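PDB 1ZPU: iron transport multicopper oxidase FET3, which oxidises ferrous to ferric iron with four copper ions and molecular oxygen, supplying the yeast permease FTR1 for high-affinity iron uptake, and also oxidises cuprous copper. Local coordinates for residues G312-V317 and V448-A453; H397-Q402 and L477-F482; D325-K328 and N332-F335. One frame throughout, in Å; residues are numbered along the deposited sequence.

Contact 1 (G312-V317 and V448-A453); sequences GEPDHV and VIRFKA
Arg450 reaches from strand 446-452 to the residues that lead into strand 316-326, and Pro314 lies over one face of its guanidinium. Both strands belong to one sheet of a cupredoxin-like (plastocyanin-like) beta domain, with strand 379-386 between them. The two segments therefore meet through side chains across that middle strand, not through a backbone ladder. CG of Pro314 sits 3.9 Å from NE of Arg450, displaced toward the rim of the flat group. The arginine side chain is extended from CG to NE (chi2 -170°, chi3 -150°), which carries the guanidinium across to the proline. Its main polar partner lies on the strand between: NE forms a salt bridge with Glu381. NH1 makes a weak hydrogen bond to the backbone oxygen of Tyr311, just before residues 312-317. Glu313 may add a weak attraction of opposite charges, beyond salt-bridge range. Its carboxylate plane is turned 63° from the guanidinium, and OE2 of Glu313 stands 4.1 Å from NH2 of Arg450, off the guanidinium plane, where no N-H is aimed at it. In the loop before Pro314, the backbone O of Gly312 approaches NH1 of Arg450 obliquely at 3.5 Å.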
loop_
_atom_site.group_PDB
_atom_site.type_symbol
_atom_site.label_atom_id
_atom_site.label_comp_id
_atom_site.label_asym_id
_atom_site.label_seq_id
_atom_site.Cartn_x
_atom_site.Cartn_y
_atom_site.Cartn_z
ATOM N N GLY A 312 5.336 25.215 4.798
ATOM C CA GLY A 312 6.349 26.179 4.379
ATOM C C GLY A 312 7.564 25.516 3.761
ATOM O O GLY A 312 7.619 24.290 3.612
ATOM N N GLU A 313 8.555 26.322 3.408
ATOM C CA GLU A 313 9.742 25.796 2.738
ATOM C C GLU A 313 10.353 24.590 3.467
ATOM O O GLU A 313 10.517 24.615 4.688
ATOM C CB GLU A 313 10.776 26.901 2.474
ATOM C CG GLU A 313 10.339 27.917 1.403
ATOM C CD GLU A 313 10.127 27.295 0.015
ATOM O OE1 GLU A 313 10.997 27.499 -0.859
ATOM O OE2 GLU A 313 9.098 26.607 -0.210
ATOM N N PRO A 314 10.672 23.527 2.711
ATOM C CA PRO A 314 11.163 22.262 3.256
ATOM C C PRO A 314 12.520 22.399 3.920
ATOM O O PRO A 314 13.419 23.023 3.360
ATOM C CB PRO A 314 11.317 21.371 2.017
ATOM C CG PRO A 314 10.601 22.065 0.923
ATOM C CD PRO A 314 10.602 23.505 1.239
ATOM N N ASP A 315 12.660 21.803 5.100
ATOM C CA ASP A 315 13.938 21.752 5.805
ATOM C C ASP A 315 14.833 20.655 5.250
ATOM O O ASP A 315 16.059 20.709 5.366
ATOM C CB ASP A 315 13.699 21.502 7.289
ATOM C CG ASP A 315 12.879 22.592 7.931
ATOM O OD1 ASP A 315 13.310 23.765 7.877
ATOM O OD2 ASP A 315 11.805 22.278 8.484
ATOM N N HIS A 316 14.204 19.664 4.639
ATOM C CA HIS A 316 14.885 18.477 4.188
ATOM C C HIS A 316 14.255 18.057 2.865
ATOM O O HIS A 316 13.068 17.720 2.819
ATOM C CB HIS A 316 14.701 17.378 5.242
ATOM C CG HIS A 316 15.642 16.226 5.099
ATOM N ND1 HIS A 316 16.365 15.983 3.951
ATOM C CD2 HIS A 316 15.951 15.223 5.953
ATOM C CE1 HIS A 316 17.093 14.892 4.109
ATOM N NE2 HIS A 316 16.855 14.409 5.315
ATOM N N VAL A 317 15.041 18.091 1.788
ATOM C CA VAL A 317 14.565 17.629 0.475
ATOM C C VAL A 317 15.227 16.315 0.090
ATOM O O VAL A 317 16.450 16.212 0.034
ATOM C CB VAL A 317 14.769 18.682 -0.641
ATOM C CG1 VAL A 317 14.250 18.157 -1.981
ATOM C CG2 VAL A 317 14.064 19.971 -0.282
ATOM N N VAL A 448 5.738 15.634 -6.193
ATOM C CA VAL A 448 6.346 16.227 -5.012
ATOM C C VAL A 448 5.339 16.170 -3.876
ATOM O O VAL A 448 4.200 16.631 -4.007
ATOM C CB VAL A 448 6.806 17.686 -5.244
ATOM C CG1 VAL A 448 7.542 18.209 -4.029
ATOM C CG2 VAL A 448 7.705 17.790 -6.444
ATOM N N ILE A 449 5.770 15.580 -2.768
ATOM C CA ILE A 449 4.951 15.483 -1.573
ATOM C C ILE A 449 5.678 16.115 -0.407
ATOM O O ILE A 449 6.907 16.144 -0.381
ATOM C CB ILE A 449 4.594 14.025 -1.227
ATOM C CG1 ILE A 449 5.863 13.178 -1.068
ATOM C CG2 ILE A 449 3.689 13.444 -2.284
ATOM C CD1 ILE A 449 5.608 11.797 -0.474
ATOM N N ARG A 450 4.907 16.629 0.548
ATOM C CA ARG A 450 5.449 17.234 1.759
ATOM C C ARG A 450 4.704 16.764 2.995
ATOM O O ARG A 450 3.486 16.556 2.961
ATOM C CB ARG A 450 5.392 18.757 1.677
ATOM C CG ARG A 450 6.471 19.354 0.825
ATOM C CD ARG A 450 6.492 20.840 0.995
ATOM N NE ARG A 450 6.950 21.470 -0.232
ATOM C CZ ARG A 450 6.871 22.766 -0.491
ATOM N NH1 ARG A 450 6.353 23.600 0.398
ATOM N NH2 ARG A 450 7.314 23.225 -1.648
ATOM N N PHE A 451 5.452 16.604 4.084
ATOM C CA PHE A 451 4.892 16.232 5.382
ATOM C C PHE A 451 5.805 16.700 6.508
ATOM O O PHE A 451 6.989 16.925 6.287
ATOM C CB PHE A 451 4.643 14.713 5.474
ATOM C CG PHE A 451 5.903 13.880 5.510
ATOM C CD1 PHE A 451 6.397 13.400 6.715
ATOM C CD2 PHE A 451 6.580 13.563 4.340
ATOM C CE1 PHE A 451 7.546 12.630 6.748
ATOM C CE2 PHE A 451 7.722 12.787 4.368
ATOM C CZ PHE A 451 8.207 12.320 5.569
ATOM N N LYS A 452 5.246 16.837 7.708
ATOM C CA LYS A 452 6.001 17.224 8.895
ATOM C C LYS A 452 6.505 15.984 9.625
ATOM O O LYS A 452 5.754 15.044 9.842
ATOM C CB LYS A 452 5.105 18.040 9.826
ATOM C CG LYS A 452 5.857 18.841 10.873
ATOM C CD LYS A 452 4.902 19.401 11.901
ATOM C CE LYS A 452 5.612 20.327 12.845
ATOM N NZ LYS A 452 4.640 20.900 13.802
ATOM N N ALA A 453 7.773 15.976 10.007
ATOM C CA ALA A 453 8.297 14.872 10.804
ATOM C C ALA A 453 7.878 15.040 12.266
ATOM O O ALA A 453 8.653 15.488 13.115
ATOM C CB ALA A 453 9.803 14.774 10.666
#

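Contact 2 (H397-Q402 and L477-F482); sequences HGHAFQ and LVEDPF. With CU1 (copper (I) ion), chain B.
His399 and Glu479 meet ring edge to carboxylate in the buried part of the third cupredoxin-like domain. The tight part of the contact is this one pair. NE2 of His399 donates a hydrogen bond to OE1 of Glu479 at 2.7 Å, and the bond is nearly straight at 165°. The acceptor lies close to the ring plane and uses its syn lone pair. Ring and carboxylate are almost coplanar, 14° apart. A chi1 of -58° swings the ring of His399 toward strand 474-479, which brings NE2 up to the carboxylate. OE2 of Glu479 is held by the backbone N of Asn455, so both carboxylate oxygens have a partner. Phe451 and Trp459 also meet the histidine ring, Trp459 edge-to-face. With an alanine here in place of Glu479, NE2 of His399 would probably lose its acceptor and the N-H of Asn455 its mate, and the ring would be held less firmly in its rotation.

The rest of the interface is loose. Leu477 points toward the other segment without touching it, and the chain beyond Glu479 leads away through partly exposed Asp480, the N-cap of helix 481-486.

Two residues before His399, His397 binds a type 3 copper ion, with NE2 of His397 2.1 Å from the copper and His107 and His462 completing the site. The carboxylate thus holds the ring of a buried histidine that is not itself a copper ligand, and its negative charge may favour a proton on NE2.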
loop_
_atom_site.group_PDB
_atom_site.type_symbol
_atom_site.label_atom_id
_atom_site.label_comp_id
_atom_site.label_asym_id
_atom_site.label_seq_id
_atom_site.Cartn_x
_atom_site.Cartn_y
_atom_site.Cartn_z
ATOM N N HIS A 397 4.669 5.028 4.886
ATOM C CA HIS A 397 4.246 4.587 6.217
ATOM C C HIS A 397 4.285 5.758 7.197
ATOM O O HIS A 397 5.068 6.695 7.013
ATOM C CB HIS A 397 5.153 3.484 6.728
ATOM C CG HIS A 397 4.949 2.163 6.061
ATOM N ND1 HIS A 397 4.723 1.004 6.770
ATOM C CD2 HIS A 397 4.953 1.809 4.753
ATOM C CE1 HIS A 397 4.597 -0.004 5.927
ATOM N NE2 HIS A 397 4.731 0.457 4.697
ATOM N N GLY A 398 3.424 5.711 8.217
ATOM C CA GLY A 398 3.461 6.667 9.325
ATOM C C GLY A 398 2.873 8.056 9.105
ATOM O O GLY A 398 2.757 8.832 10.050
ATOM N N HIS A 399 2.510 8.381 7.869
ATOM C CA HIS A 399 2.002 9.713 7.542
ATOM C C HIS A 399 0.965 9.705 6.420
ATOM O O HIS A 399 0.946 8.811 5.565
ATOM C CB HIS A 399 3.134 10.633 7.091
ATOM C CG HIS A 399 4.237 10.794 8.083
ATOM N ND1 HIS A 399 4.174 11.691 9.124
ATOM C CD2 HIS A 399 5.452 10.203 8.166
ATOM C CE1 HIS A 399 5.296 11.631 9.818
ATOM N NE2 HIS A 399 6.090 10.736 9.257
ATOM N N ALA A 400 0.104 10.712 6.434
ATOM C CA ALA A 400 -0.626 11.117 5.246
ATOM C C ALA A 400 0.057 12.395 4.756
ATOM O O ALA A 400 0.132 13.383 5.485
ATOM C CB ALA A 400 -2.075 11.373 5.578
ATOM N N PHE A 401 0.578 12.374 3.537
ATOM C CA PHE A 401 1.348 13.509 3.027
ATOM C C PHE A 401 0.514 14.491 2.214
ATOM O O PHE A 401 -0.574 14.161 1.761
ATOM C CB PHE A 401 2.513 13.013 2.176
ATOM C CG PHE A 401 2.130 11.947 1.215
ATOM C CD1 PHE A 401 2.414 10.621 1.492
ATOM C CD2 PHE A 401 1.465 12.261 0.038
ATOM C CE1 PHE A 401 2.046 9.613 0.607
ATOM C CE2 PHE A 401 1.092 11.269 -0.856
ATOM C CZ PHE A 401 1.384 9.940 -0.576
ATOM N N GLN A 402 1.041 15.695 2.031
ATOM C CA GLN A 402 0.441 16.686 1.133
ATOM C C GLN A 402 0.967 16.477 -0.282
ATOM O O GLN A 402 2.180 16.456 -0.499
ATOM C CB GLN A 402 0.760 18.123 1.580
ATOM C CG GLN A 402 0.352 18.439 3.008
ATOM C CD GLN A 402 0.407 19.923 3.351
ATOM O OE1 GLN A 402 1.173 20.688 2.761
ATOM N NE2 GLN A 402 -0.405 20.335 4.335
ATOM N N LEU A 477 12.917 5.788 6.091
ATOM C CA LEU A 477 12.943 7.060 6.805
ATOM C C LEU A 477 13.002 6.844 8.315
ATOM O O LEU A 477 12.128 6.201 8.882
ATOM C CB LEU A 477 11.707 7.884 6.455
ATOM C CG LEU A 477 11.545 8.310 4.996
ATOM C CD1 LEU A 477 10.317 9.169 4.856
ATOM C CD2 LEU A 477 12.757 9.070 4.471
ATOM N N VAL A 478 14.030 7.374 8.961
ATOM C CA VAL A 478 14.127 7.305 10.410
ATOM C C VAL A 478 13.818 8.695 10.962
ATOM O O VAL A 478 14.621 9.629 10.825
ATOM C CB VAL A 478 15.527 6.818 10.863
ATOM C CG1 VAL A 478 15.629 6.787 12.373
ATOM C CG2 VAL A 478 15.809 5.449 10.304
ATOM N N GLU A 479 12.642 8.825 11.567
ATOM C CA GLU A 479 12.166 10.084 12.123
ATOM C C GLU A 479 12.666 10.278 13.554
ATOM O O GLU A 479 12.461 9.409 14.399
ATOM C CB GLU A 479 10.656 10.061 12.114
ATOM C CG GLU A 479 10.002 11.383 11.848
ATOM C CD GLU A 479 8.672 11.204 11.138
ATOM O OE1 GLU A 479 8.654 10.510 10.095
ATOM O OE2 GLU A 479 7.653 11.747 11.620
ATOM N N ASP A 480 13.272 11.434 13.826
ATOM C CA ASP A 480 14.108 11.656 15.022
ATOM C C ASP A 480 14.286 10.433 15.928
ATOM O O ASP A 480 13.488 10.194 16.836
ATOM C CB ASP A 480 13.703 12.916 15.824
ATOM C CG ASP A 480 12.355 12.784 16.492
ATOM O OD1 ASP A 480 11.507 12.022 15.982
ATOM O OD2 ASP A 480 12.142 13.450 17.527
ATOM N N PRO A 481 15.345 9.647 15.664
ATOM C CA PRO A 481 15.669 8.459 16.444
ATOM C C PRO A 481 15.760 8.749 17.936
ATOM O O PRO A 481 15.516 7.853 18.739
ATOM C CB PRO A 481 17.043 8.042 15.906
ATOM C CG PRO A 481 17.551 9.227 15.140
ATOM C CD PRO A 481 16.327 9.868 14.590
ATOM N N PHE A 482 16.100 9.982 18.308
ATOM C CA PHE A 482 16.146 10.338 19.726
ATOM C C PHE A 482 14.743 10.412 20.322
ATOM O O PHE A 482 14.531 10.013 21.464
ATOM C CB PHE A 482 16.923 11.637 19.968
ATOM C CG PHE A 482 18.380 11.558 19.585
ATOM C CD1 PHE A 482 18.978 12.587 18.864
ATOM C CD2 PHE A 482 19.153 10.453 19.935
ATOM C CE1 PHE A 482 20.323 12.521 18.501
ATOM C CE2 PHE A 482 20.496 10.380 19.574
ATOM C CZ PHE A 482 21.079 11.416 18.854
HETATM CU CU CU1 B . 4.905 -0.956 3.104
#

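Contact 3 (D325-K328 and N332-F335); sequences DNLK and NYAF
Leu327 lays its CD1 methyl against the ring of Tyr333, with CD1 of Leu327 3.3 Å from CD1 of Tyr333. The two side chains cross at about a right angle. The other methyl turns to Phe335: CD2 of Leu327 meets CZ of Phe335 at the ring edge, 3.6 Å away. A chi1 of -66° turns CG of the leucine toward strand 332-336, and the two methyls then part, one to each ring. CE1 of Phe335 also comes to 3.7 Å from CB of Asp325. These apolar contacts border a beta hairpin. Asp325 and Tyr333 form an antiparallel hydrogen-bonded pair. N of Asp325 donates to O of Tyr333 at 2.9 Å, and N of Tyr333 returns a bond of the same length to O of Asp325. Asn326 and Asn332 follow as a non-hydrogen-bonded pair, with their side chains on the other face of the sheet from Asp325 and Tyr333. Near the turn, OH of Tyr333 is hydrogen-bonded to Asn329. Strand 332-336 is outermost in its six-stranded sheet, next to strand 316-326. The side chain of Gln471, just after helix 466-470, is hydrogen-bonded to O of Asn332, and His528 near the C-terminus to O of Asn326.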
loop_
_atom_site.group_PDB
_atom_site.type_symbol
_atom_site.label_atom_id
_atom_site.label_comp_id
_atom_site.label_asym_id
_atom_site.label_seq_id
_atom_site.Cartn_x
_atom_site.Cartn_y
_atom_site.Cartn_z
ATOM N N ASP A 325 16.755 -1.471 -13.852
ATOM C CA ASP A 325 18.010 -1.816 -14.541
ATOM C C ASP A 325 18.567 -3.187 -14.170
ATOM O O ASP A 325 18.274 -3.714 -13.098
ATOM C CB ASP A 325 19.081 -0.759 -14.290
ATOM C CG ASP A 325 20.167 -0.793 -15.335
ATOM O OD1 ASP A 325 21.314 -0.379 -15.052
ATOM O OD2 ASP A 325 19.867 -1.248 -16.456
ATOM N N ASN A 326 19.377 -3.750 -15.059
ATOM C CA ASN A 326 19.997 -5.063 -14.840
ATOM C C ASN A 326 21.310 -4.985 -14.061
ATOM O O ASN A 326 22.127 -4.091 -14.292
ATOM C CB ASN A 326 20.214 -5.778 -16.179
ATOM C CG ASN A 326 18.910 -6.192 -16.833
ATOM O OD1 ASN A 326 18.142 -6.973 -16.272
ATOM N ND2 ASN A 326 18.646 -5.665 -18.021
ATOM N N LEU A 327 21.508 -5.925 -13.143
ATOM C CA LEU A 327 22.765 -6.024 -12.401
ATOM C C LEU A 327 23.652 -7.211 -12.860
ATOM O O LEU A 327 23.288 -7.966 -13.776
ATOM C CB LEU A 327 22.500 -6.074 -10.884
ATOM C CG LEU A 327 21.910 -4.865 -10.141
ATOM C CD1 LEU A 327 21.827 -5.159 -8.668
ATOM C CD2 LEU A 327 22.720 -3.614 -10.348
ATOM N N LYS A 328 24.814 -7.352 -12.220
ATOM C CA LYS A 328 25.827 -8.368 -12.549
ATOM C C LYS A 328 25.277 -9.798 -12.638
ATOM O O LYS A 328 25.757 -10.613 -13.437
ATOM C CB LYS A 328 26.922 -8.337 -11.486
ATOM C CG LYS A 328 28.308 -8.267 -12.035
ATOM C CD LYS A 328 29.311 -8.693 -10.987
ATOM C CE LYS A 328 30.703 -8.245 -11.361
ATOM N NZ LYS A 328 31.658 -8.707 -10.337
ATOM N N ASN A 332 16.774 -8.207 -13.297
ATOM C CA ASN A 332 16.343 -6.821 -13.355
ATOM C C ASN A 332 15.819 -6.295 -12.010
ATOM O O ASN A 332 14.834 -6.804 -11.476
ATOM C CB ASN A 332 15.296 -6.662 -14.453
ATOM C CG ASN A 332 14.972 -5.221 -14.743
ATOM O OD1 ASN A 332 13.931 -4.708 -14.323
ATOM N ND2 ASN A 332 15.861 -4.552 -15.463
ATOM N N TYR A 333 16.491 -5.273 -11.484
ATOM C CA TYR A 333 16.136 -4.665 -10.207
ATOM C C TYR A 333 15.505 -3.280 -10.370
ATOM O O TYR A 333 15.574 -2.673 -11.452
ATOM C CB TYR A 333 17.373 -4.571 -9.320
ATOM C CG TYR A 333 17.861 -5.908 -8.805
ATOM C CD1 TYR A 333 18.917 -6.572 -9.422
ATOM C CD2 TYR A 333 17.261 -6.511 -7.702
ATOM C CE1 TYR A 333 19.377 -7.793 -8.947
ATOM C CE2 TYR A 333 17.702 -7.730 -7.226
ATOM C CZ TYR A 333 18.763 -8.374 -7.850
ATOM O OH TYR A 333 19.198 -9.598 -7.374
ATOM N N ALA A 334 14.889 -2.790 -9.296
ATOM C CA ALA A 334 14.335 -1.441 -9.258
ATOM C C ALA A 334 15.182 -0.542 -8.364
ATOM O O ALA A 334 15.680 -0.979 -7.325
ATOM C CB ALA A 334 12.935 -1.483 -8.768
ATOM N N PHE A 335 15.336 0.717 -8.768
ATOM C CA PHE A 335 16.254 1.622 -8.091
ATOM C C PHE A 335 15.629 2.949 -7.659
ATOM O O PHE A 335 14.879 3.568 -8.407
ATOM C CB PHE A 335 17.457 1.918 -8.990
ATOM C CG PHE A 335 18.296 0.720 -9.304
ATOM C CD1 PHE A 335 17.949 -0.145 -10.342
ATOM C CD2 PHE A 335 19.458 0.468 -8.588
ATOM C CE1 PHE A 335 18.735 -1.250 -10.643
ATOM C CE2 PHE A 335 20.248 -0.638 -8.891
ATOM C CZ PHE A 335 19.882 -1.491 -9.918
#

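All three contacts reach one six-stranded mixed sheet of the third cupredoxin-like domain. Contacts 1 and 2 are neighbours, with centres 11 Å apart. Strands 446-452 and 401-406 lie side by side there, and O of Arg450 probably accepts a hydrogen bond from N of Gln402, 2.8 Å away. Contact 2 also draws in strand 474-479 of the domain's second sheet. Contact 3 lies at the sheet's outer strand, its centre about 29 Å from that of contact 1, but shares strand 316-326 with it. Along the chain, contact 3 is nested inside contact 1 and closes before contact 2 opens, while contacts 1 and 2 interleave. Contacts 1 and 2 join parts 131 and 75 residues apart; contact 3 is a local hairpin.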